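Local coordinates for protein GTPase HflX (Sulfolobus solfataricus P2, PDB 2QTF) that hydrolyses GTP, with specificity for that nucleotide, and associates with the 50S ribosomal subunit, perhaps acting in protein synthesis or ribosome biogenesis, at residues A[16-28]-A[82-96]. Sequence-based numbering, arbitrary orientation.
Sequences AIALVEGANYKVT and EVLDKILLLLEIFAL. With CD (cadmium ion), chain B.
The polar ends of Tyr-25 and Glu-92 are linked through a cadmium-bound water: both carboxylate oxygens of Glu-92 chelate the metal, and the water lies 2.9 Å from Tyr-25 OH. That water also donates to Glu-82 OE2, while a second bound water donates to Glu-82 OE1, placing Glu-82 in the second shell of the metal. The setting is the N-terminal alpha/beta domain of HflX, where strands 25-31 and 82-84 edge a four-stranded parallel sheet and the helical segments 16-22 and 86-96 cross at 46°, their axes 9.1 Å apart at closest approach. Helix 13-22 ends in a Schellman motif with Asn-24, at positive phi (67°), as its C-prime residue. This turn brings Ala-23 close enough for its CB to touch Leu-89 CD1 and Ile-93 CG1, both at 3.7 Å. Leu-89 also sets CD2 against Val-20 CG2 and Leu-19 CB; its CG lies anti to the backbone N (chi1 169°), which points the branch at helix 16-22. The Tyr-25 ring presents an edge to Glu-92 CG. Leu-84 CD1 approaches Tyr-25 CE2 obliquely at 3.8 Å. Tyr-25 OH is also hydrogen-bonded to Lys-2 NZ; a phenylalanine here would probably leave the cadmium-bound water without its hydroxyl partner and Lys-2 NZ without this one. One further water donates to both Ala-23 O and Glu-92 OE2, the latter at 2.6 Å, while OE2 itself binds cadmium at 2.2 Å.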
loop_
_atom_site.group_PDB
_atom_site.type_symbol
_atom_site.label_atom_id
_atom_site.label_comp_id
_atom_site.label_asym_id
_atom_site.label_seq_id
_atom_site.Cartn_x
_atom_site.Cartn_y
_atom_site.Cartn_z
ATOM N N ALA A 16 7.279 -4.784 -6.299
ATOM C CA ALA A 16 6.215 -5.813 -6.284
ATOM C C ALA A 16 6.165 -6.707 -5.040
ATOM O O ALA A 16 5.119 -7.076 -4.527
ATOM C CB ALA A 16 6.292 -6.679 -7.565
ATOM N N ILE A 17 7.304 -7.136 -4.555
ATOM C CA ILE A 17 7.334 -7.851 -3.293
ATOM C C ILE A 17 6.648 -7.108 -2.129
ATOM O O ILE A 17 5.808 -7.682 -1.381
ATOM C CB ILE A 17 8.791 -8.223 -2.880
ATOM C CG1 ILE A 17 9.324 -9.364 -3.786
ATOM C CG2 ILE A 17 8.804 -8.753 -1.402
ATOM C CD1 ILE A 17 10.876 -9.437 -3.724
ATOM N N ALA A 18 7.004 -5.864 -2.004
ATOM C CA ALA A 18 6.460 -5.011 -0.913
ATOM C C ALA A 18 4.976 -4.747 -1.189
ATOM O O ALA A 18 4.193 -4.773 -0.281
ATOM C CB ALA A 18 7.312 -3.657 -0.847
ATOM N N LEU A 19 4.542 -4.579 -2.442
ATOM C CA LEU A 19 3.051 -4.571 -2.761
ATOM C C LEU A 19 2.298 -5.897 -2.399
ATOM O O LEU A 19 1.167 -5.907 -1.848
ATOM C CB LEU A 19 2.841 -4.212 -4.210
ATOM C CG LEU A 19 3.349 -2.812 -4.591
ATOM C CD1 LEU A 19 3.410 -2.620 -6.075
ATOM C CD2 LEU A 19 2.411 -1.674 -3.913
ATOM N N VAL A 20 2.870 -7.041 -2.788
ATOM C CA VAL A 20 2.217 -8.310 -2.478
ATOM C C VAL A 20 2.114 -8.504 -0.970
ATOM O O VAL A 20 1.073 -9.015 -0.487
ATOM C CB VAL A 20 3.008 -9.491 -3.157
ATOM C CG1 VAL A 20 2.532 -10.895 -2.657
ATOM C CG2 VAL A 20 2.899 -9.320 -4.661
ATOM N N GLU A 21 3.178 -8.144 -0.236
ATOM C CA GLU A 21 3.079 -8.295 1.231
ATOM C C GLU A 21 2.017 -7.255 1.768
ATOM O O GLU A 21 1.270 -7.559 2.689
ATOM C CB GLU A 21 4.463 -8.154 1.902
ATOM C CG GLU A 21 5.436 -9.231 1.368
ATOM C CD GLU A 21 6.853 -9.094 1.966
ATOM O OE1 GLU A 21 7.235 -7.991 2.434
ATOM O OE2 GLU A 21 7.592 -10.089 1.976
ATOM N N GLY A 22 1.829 -6.112 1.095
ATOM C CA GLY A 22 0.759 -5.141 1.586
ATOM C C GLY A 22 -0.668 -5.649 1.312
ATOM O O GLY A 22 -1.688 -5.123 1.795
ATOM N N ALA A 23 -0.765 -6.651 0.448
ATOM C CA ALA A 23 -1.985 -7.348 0.203
ATOM C C ALA A 23 -2.094 -8.633 1.061
ATOM O O ALA A 23 -2.929 -9.452 0.729
ATOM C CB ALA A 23 -2.143 -7.685 -1.363
ATOM N N ASN A 24 -1.265 -8.755 2.086
ATOM C CA ASN A 24 -1.316 -9.864 3.059
ATOM C C ASN A 24 -0.939 -11.249 2.428
ATOM O O ASN A 24 -1.497 -12.290 2.819
ATOM C CB ASN A 24 -2.713 -9.905 3.726
ATOM C CG ASN A 24 -2.935 -8.668 4.821
ATOM O OD1 ASN A 24 -2.013 -7.867 5.078
ATOM N ND2 ASN A 24 -4.194 -8.550 5.402
ATOM N N TYR A 25 -0.055 -11.256 1.421
ATOM C CA TYR A 25 0.452 -12.554 0.857
ATOM C C TYR A 25 1.917 -12.691 1.239
ATOM O O TYR A 25 2.628 -11.695 1.300
ATOM C CB TYR A 25 0.366 -12.607 -0.682
ATOM C CG TYR A 25 -1.034 -12.683 -1.187
ATOM C CD1 TYR A 25 -1.686 -13.900 -1.376
ATOM C CD2 TYR A 25 -1.717 -11.526 -1.498
ATOM C CE1 TYR A 25 -3.042 -13.925 -1.862
ATOM C CE2 TYR A 25 -3.060 -11.569 -1.911
ATOM C CZ TYR A 25 -3.683 -12.701 -2.108
ATOM O OH TYR A 25 -4.983 -12.567 -2.554
ATOM N N LYS A 26 2.364 -13.937 1.480
ATOM C CA LYS A 26 3.770 -14.290 1.546
ATOM C C LYS A 26 4.280 -14.717 0.138
ATOM O O LYS A 26 3.667 -15.566 -0.487
ATOM C CB LYS A 26 3.924 -15.473 2.539
ATOM C CG LYS A 26 5.432 -15.884 2.713
ATOM C CD LYS A 26 5.670 -17.015 3.794
ATOM C CE LYS A 26 7.233 -17.121 4.182
ATOM N NZ LYS A 26 7.488 -17.848 5.546
ATOM N N VAL A 27 5.342 -14.115 -0.384
ATOM C CA VAL A 27 5.824 -14.474 -1.708
ATOM C C VAL A 27 6.653 -15.707 -1.556
ATOM O O VAL A 27 7.714 -15.651 -0.872
ATOM C CB VAL A 27 6.731 -13.432 -2.268
ATOM C CG1 VAL A 27 7.285 -13.881 -3.682
ATOM C CG2 VAL A 27 5.952 -11.974 -2.324
ATOM N N THR A 28 6.169 -16.826 -2.081
ATOM C CA THR A 28 6.948 -18.057 -1.884
ATOM C C THR A 28 7.732 -18.514 -3.067
ATOM O O THR A 28 8.574 -19.398 -2.915
ATOM C CB THR A 28 6.197 -19.205 -1.262
ATOM O OG1 THR A 28 5.050 -19.540 -2.048
ATOM C CG2 THR A 28 5.778 -18.870 0.211
ATOM N N GLU A 82 -6.774 -18.246 -7.095
ATOM C CA GLU A 82 -6.965 -16.877 -7.508
ATOM C C GLU A 82 -5.793 -16.478 -8.377
ATOM O O GLU A 82 -4.636 -16.884 -8.102
ATOM C CB GLU A 82 -6.941 -16.040 -6.220
ATOM C CG GLU A 82 -7.140 -14.440 -6.401
ATOM C CD GLU A 82 -8.235 -13.790 -5.415
ATOM O OE1 GLU A 82 -9.040 -12.786 -5.765
ATOM O OE2 GLU A 82 -8.310 -14.342 -4.300
ATOM N N VAL A 83 -6.052 -15.679 -9.407
ATOM C CA VAL A 83 -4.933 -14.995 -10.090
ATOM C C VAL A 83 -5.183 -13.457 -9.944
ATOM O O VAL A 83 -6.334 -12.991 -10.138
ATOM C CB VAL A 83 -4.750 -15.454 -11.611
ATOM C CG1 VAL A 83 -6.073 -15.293 -12.456
ATOM C CG2 VAL A 83 -3.758 -14.570 -12.304
ATOM N N LEU A 84 -4.141 -12.712 -9.607
ATOM C CA LEU A 84 -4.235 -11.246 -9.510
ATOM C C LEU A 84 -3.246 -10.781 -10.549
ATOM O O LEU A 84 -2.104 -11.205 -10.501
ATOM C CB LEU A 84 -3.724 -10.777 -8.139
ATOM C CG LEU A 84 -4.604 -11.299 -6.958
ATOM C CD1 LEU A 84 -3.922 -10.835 -5.558
ATOM C CD2 LEU A 84 -6.065 -10.802 -7.146
ATOM N N ASP A 85 -3.642 -9.816 -11.391
ATOM C CA ASP A 85 -2.633 -9.084 -12.146
ATOM C C ASP A 85 -2.315 -7.776 -11.365
ATOM O O ASP A 85 -2.700 -7.607 -10.182
ATOM C CB ASP A 85 -3.071 -8.853 -13.617
ATOM C CG ASP A 85 -4.139 -7.767 -13.782
ATOM O OD1 ASP A 85 -4.760 -7.378 -12.743
ATOM O OD2 ASP A 85 -4.380 -7.361 -14.952
ATOM N N LYS A 86 -1.631 -6.829 -12.016
ATOM C CA LYS A 86 -1.157 -5.678 -11.236
ATOM C C LYS A 86 -2.316 -4.791 -10.753
ATOM O O LYS A 86 -2.264 -4.282 -9.627
ATOM C CB LYS A 86 -0.288 -4.747 -12.113
ATOM C CG LYS A 86 0.164 -3.497 -11.320
ATOM C CD LYS A 86 1.155 -2.706 -12.251
ATOM C CE LYS A 86 1.494 -1.357 -11.621
ATOM N NZ LYS A 86 1.896 -0.252 -12.669
ATOM N N ILE A 87 -3.331 -4.674 -11.575
ATOM C CA ILE A 87 -4.555 -3.928 -11.217
ATOM C C ILE A 87 -5.292 -4.594 -10.056
ATOM O O ILE A 87 -5.614 -3.934 -9.123
ATOM C CB ILE A 87 -5.464 -3.647 -12.441
ATOM C CG1 ILE A 87 -4.662 -2.715 -13.383
ATOM C CG2 ILE A 87 -6.856 -3.163 -12.046
ATOM C CD1 ILE A 87 -5.404 -1.891 -14.193
ATOM N N LEU A 88 -5.601 -5.862 -10.177
ATOM C CA LEU A 88 -6.335 -6.561 -9.122
ATOM C C LEU A 88 -5.489 -6.633 -7.830
ATOM O O LEU A 88 -6.054 -6.566 -6.727
ATOM C CB LEU A 88 -6.733 -7.967 -9.622
ATOM C CG LEU A 88 -7.842 -8.029 -10.717
ATOM C CD1 LEU A 88 -8.208 -9.535 -10.958
ATOM C CD2 LEU A 88 -9.043 -7.186 -10.328
ATOM N N LEU A 89 -4.172 -6.723 -7.931
ATOM C CA LEU A 89 -3.329 -6.719 -6.739
ATOM C C LEU A 89 -3.466 -5.394 -6.000
ATOM O O LEU A 89 -3.556 -5.324 -4.750
ATOM C CB LEU A 89 -1.823 -7.023 -7.100
ATOM C CG LEU A 89 -0.773 -6.793 -5.951
ATOM C CD1 LEU A 89 -0.948 -7.842 -4.898
ATOM C CD2 LEU A 89 0.760 -6.747 -6.383
ATOM N N LEU A 90 -3.350 -4.289 -6.730
ATOM C CA LEU A 90 -3.398 -2.977 -6.001
ATOM C C LEU A 90 -4.811 -2.787 -5.465
ATOM O O LEU A 90 -4.957 -2.194 -4.381
ATOM C CB LEU A 90 -3.083 -1.773 -6.955
ATOM C CG LEU A 90 -1.653 -1.814 -7.484
ATOM C CD1 LEU A 90 -1.303 -0.793 -8.640
ATOM C CD2 LEU A 90 -0.655 -1.718 -6.396
ATOM N N LEU A 91 -5.856 -3.231 -6.206
ATOM C CA LEU A 91 -7.218 -3.106 -5.660
ATOM C C LEU A 91 -7.367 -3.952 -4.353
ATOM O O LEU A 91 -8.054 -3.542 -3.394
ATOM C CB LEU A 91 -8.341 -3.496 -6.700
ATOM C CG LEU A 91 -8.467 -2.400 -7.812
ATOM C CD1 LEU A 91 -9.261 -3.036 -8.949
ATOM C CD2 LEU A 91 -9.145 -1.159 -7.119
ATOM N N GLU A 92 -6.735 -5.140 -4.329
ATOM C CA GLU A 92 -6.667 -5.925 -3.031
ATOM C C GLU A 92 -6.016 -5.152 -1.858
ATOM O O GLU A 92 -6.582 -5.131 -0.759
ATOM C CB GLU A 92 -5.954 -7.308 -3.286
ATOM C CG GLU A 92 -5.974 -8.177 -1.996
ATOM C CD GLU A 92 -7.368 -8.874 -1.884
ATOM O OE1 GLU A 92 -8.115 -8.799 -2.935
ATOM O OE2 GLU A 92 -7.692 -9.544 -0.837
ATOM N N ILE A 93 -4.864 -4.482 -2.109
ATOM C CA ILE A 93 -4.185 -3.621 -1.103
ATOM C C ILE A 93 -5.176 -2.567 -0.609
ATOM O O ILE A 93 -5.365 -2.357 0.588
ATOM C CB ILE A 93 -2.931 -2.937 -1.731
ATOM C CG1 ILE A 93 -1.917 -4.023 -2.092
ATOM C CG2 ILE A 93 -2.393 -1.820 -0.783
ATOM C CD1 ILE A 93 -0.746 -3.492 -2.901
ATOM N N PHE A 94 -5.880 -1.982 -1.540
ATOM C CA PHE A 94 -6.834 -0.884 -1.161
ATOM C C PHE A 94 -7.954 -1.449 -0.294
ATOM O O PHE A 94 -8.287 -0.861 0.747
ATOM C CB PHE A 94 -7.394 -0.134 -2.384
ATOM C CG PHE A 94 -6.331 0.461 -3.351
ATOM C CD1 PHE A 94 -5.035 0.700 -2.966
ATOM C CD2 PHE A 94 -6.776 0.919 -4.614
ATOM C CE1 PHE A 94 -4.093 1.199 -3.878
ATOM C CE2 PHE A 94 -5.835 1.488 -5.577
ATOM C CZ PHE A 94 -4.508 1.618 -5.202
ATOM N N ALA A 95 -8.515 -2.582 -0.718
ATOM C CA ALA A 95 -9.622 -3.225 -0.013
ATOM C C ALA A 95 -9.186 -3.538 1.442
ATOM O O ALA A 95 -9.981 -3.482 2.351
ATOM C CB ALA A 95 -10.013 -4.518 -0.780
ATOM N N LEU A 96 -7.945 -3.975 1.638
ATOM C CA LEU A 96 -7.443 -4.342 2.973
ATOM C C LEU A 96 -7.167 -3.098 3.805
ATOM O O LEU A 96 -7.154 -3.175 5.046
ATOM C CB LEU A 96 -6.156 -5.243 2.817
ATOM C CG LEU A 96 -6.479 -6.591 2.134
ATOM C CD1 LEU A 96 -5.021 -7.371 1.961
ATOM C CD2 LEU A 96 -7.474 -7.515 2.961
HETATM CD CD CD B . -9.557 -10.355 -1.743
HETATM O O HOH W 1 -5.816 -10.732 0.601
HETATM O O HOH W 2 -7.889 -12.255 -2.385
HETATM O O HOH W 3 -10.071 -10.601 -4.155
#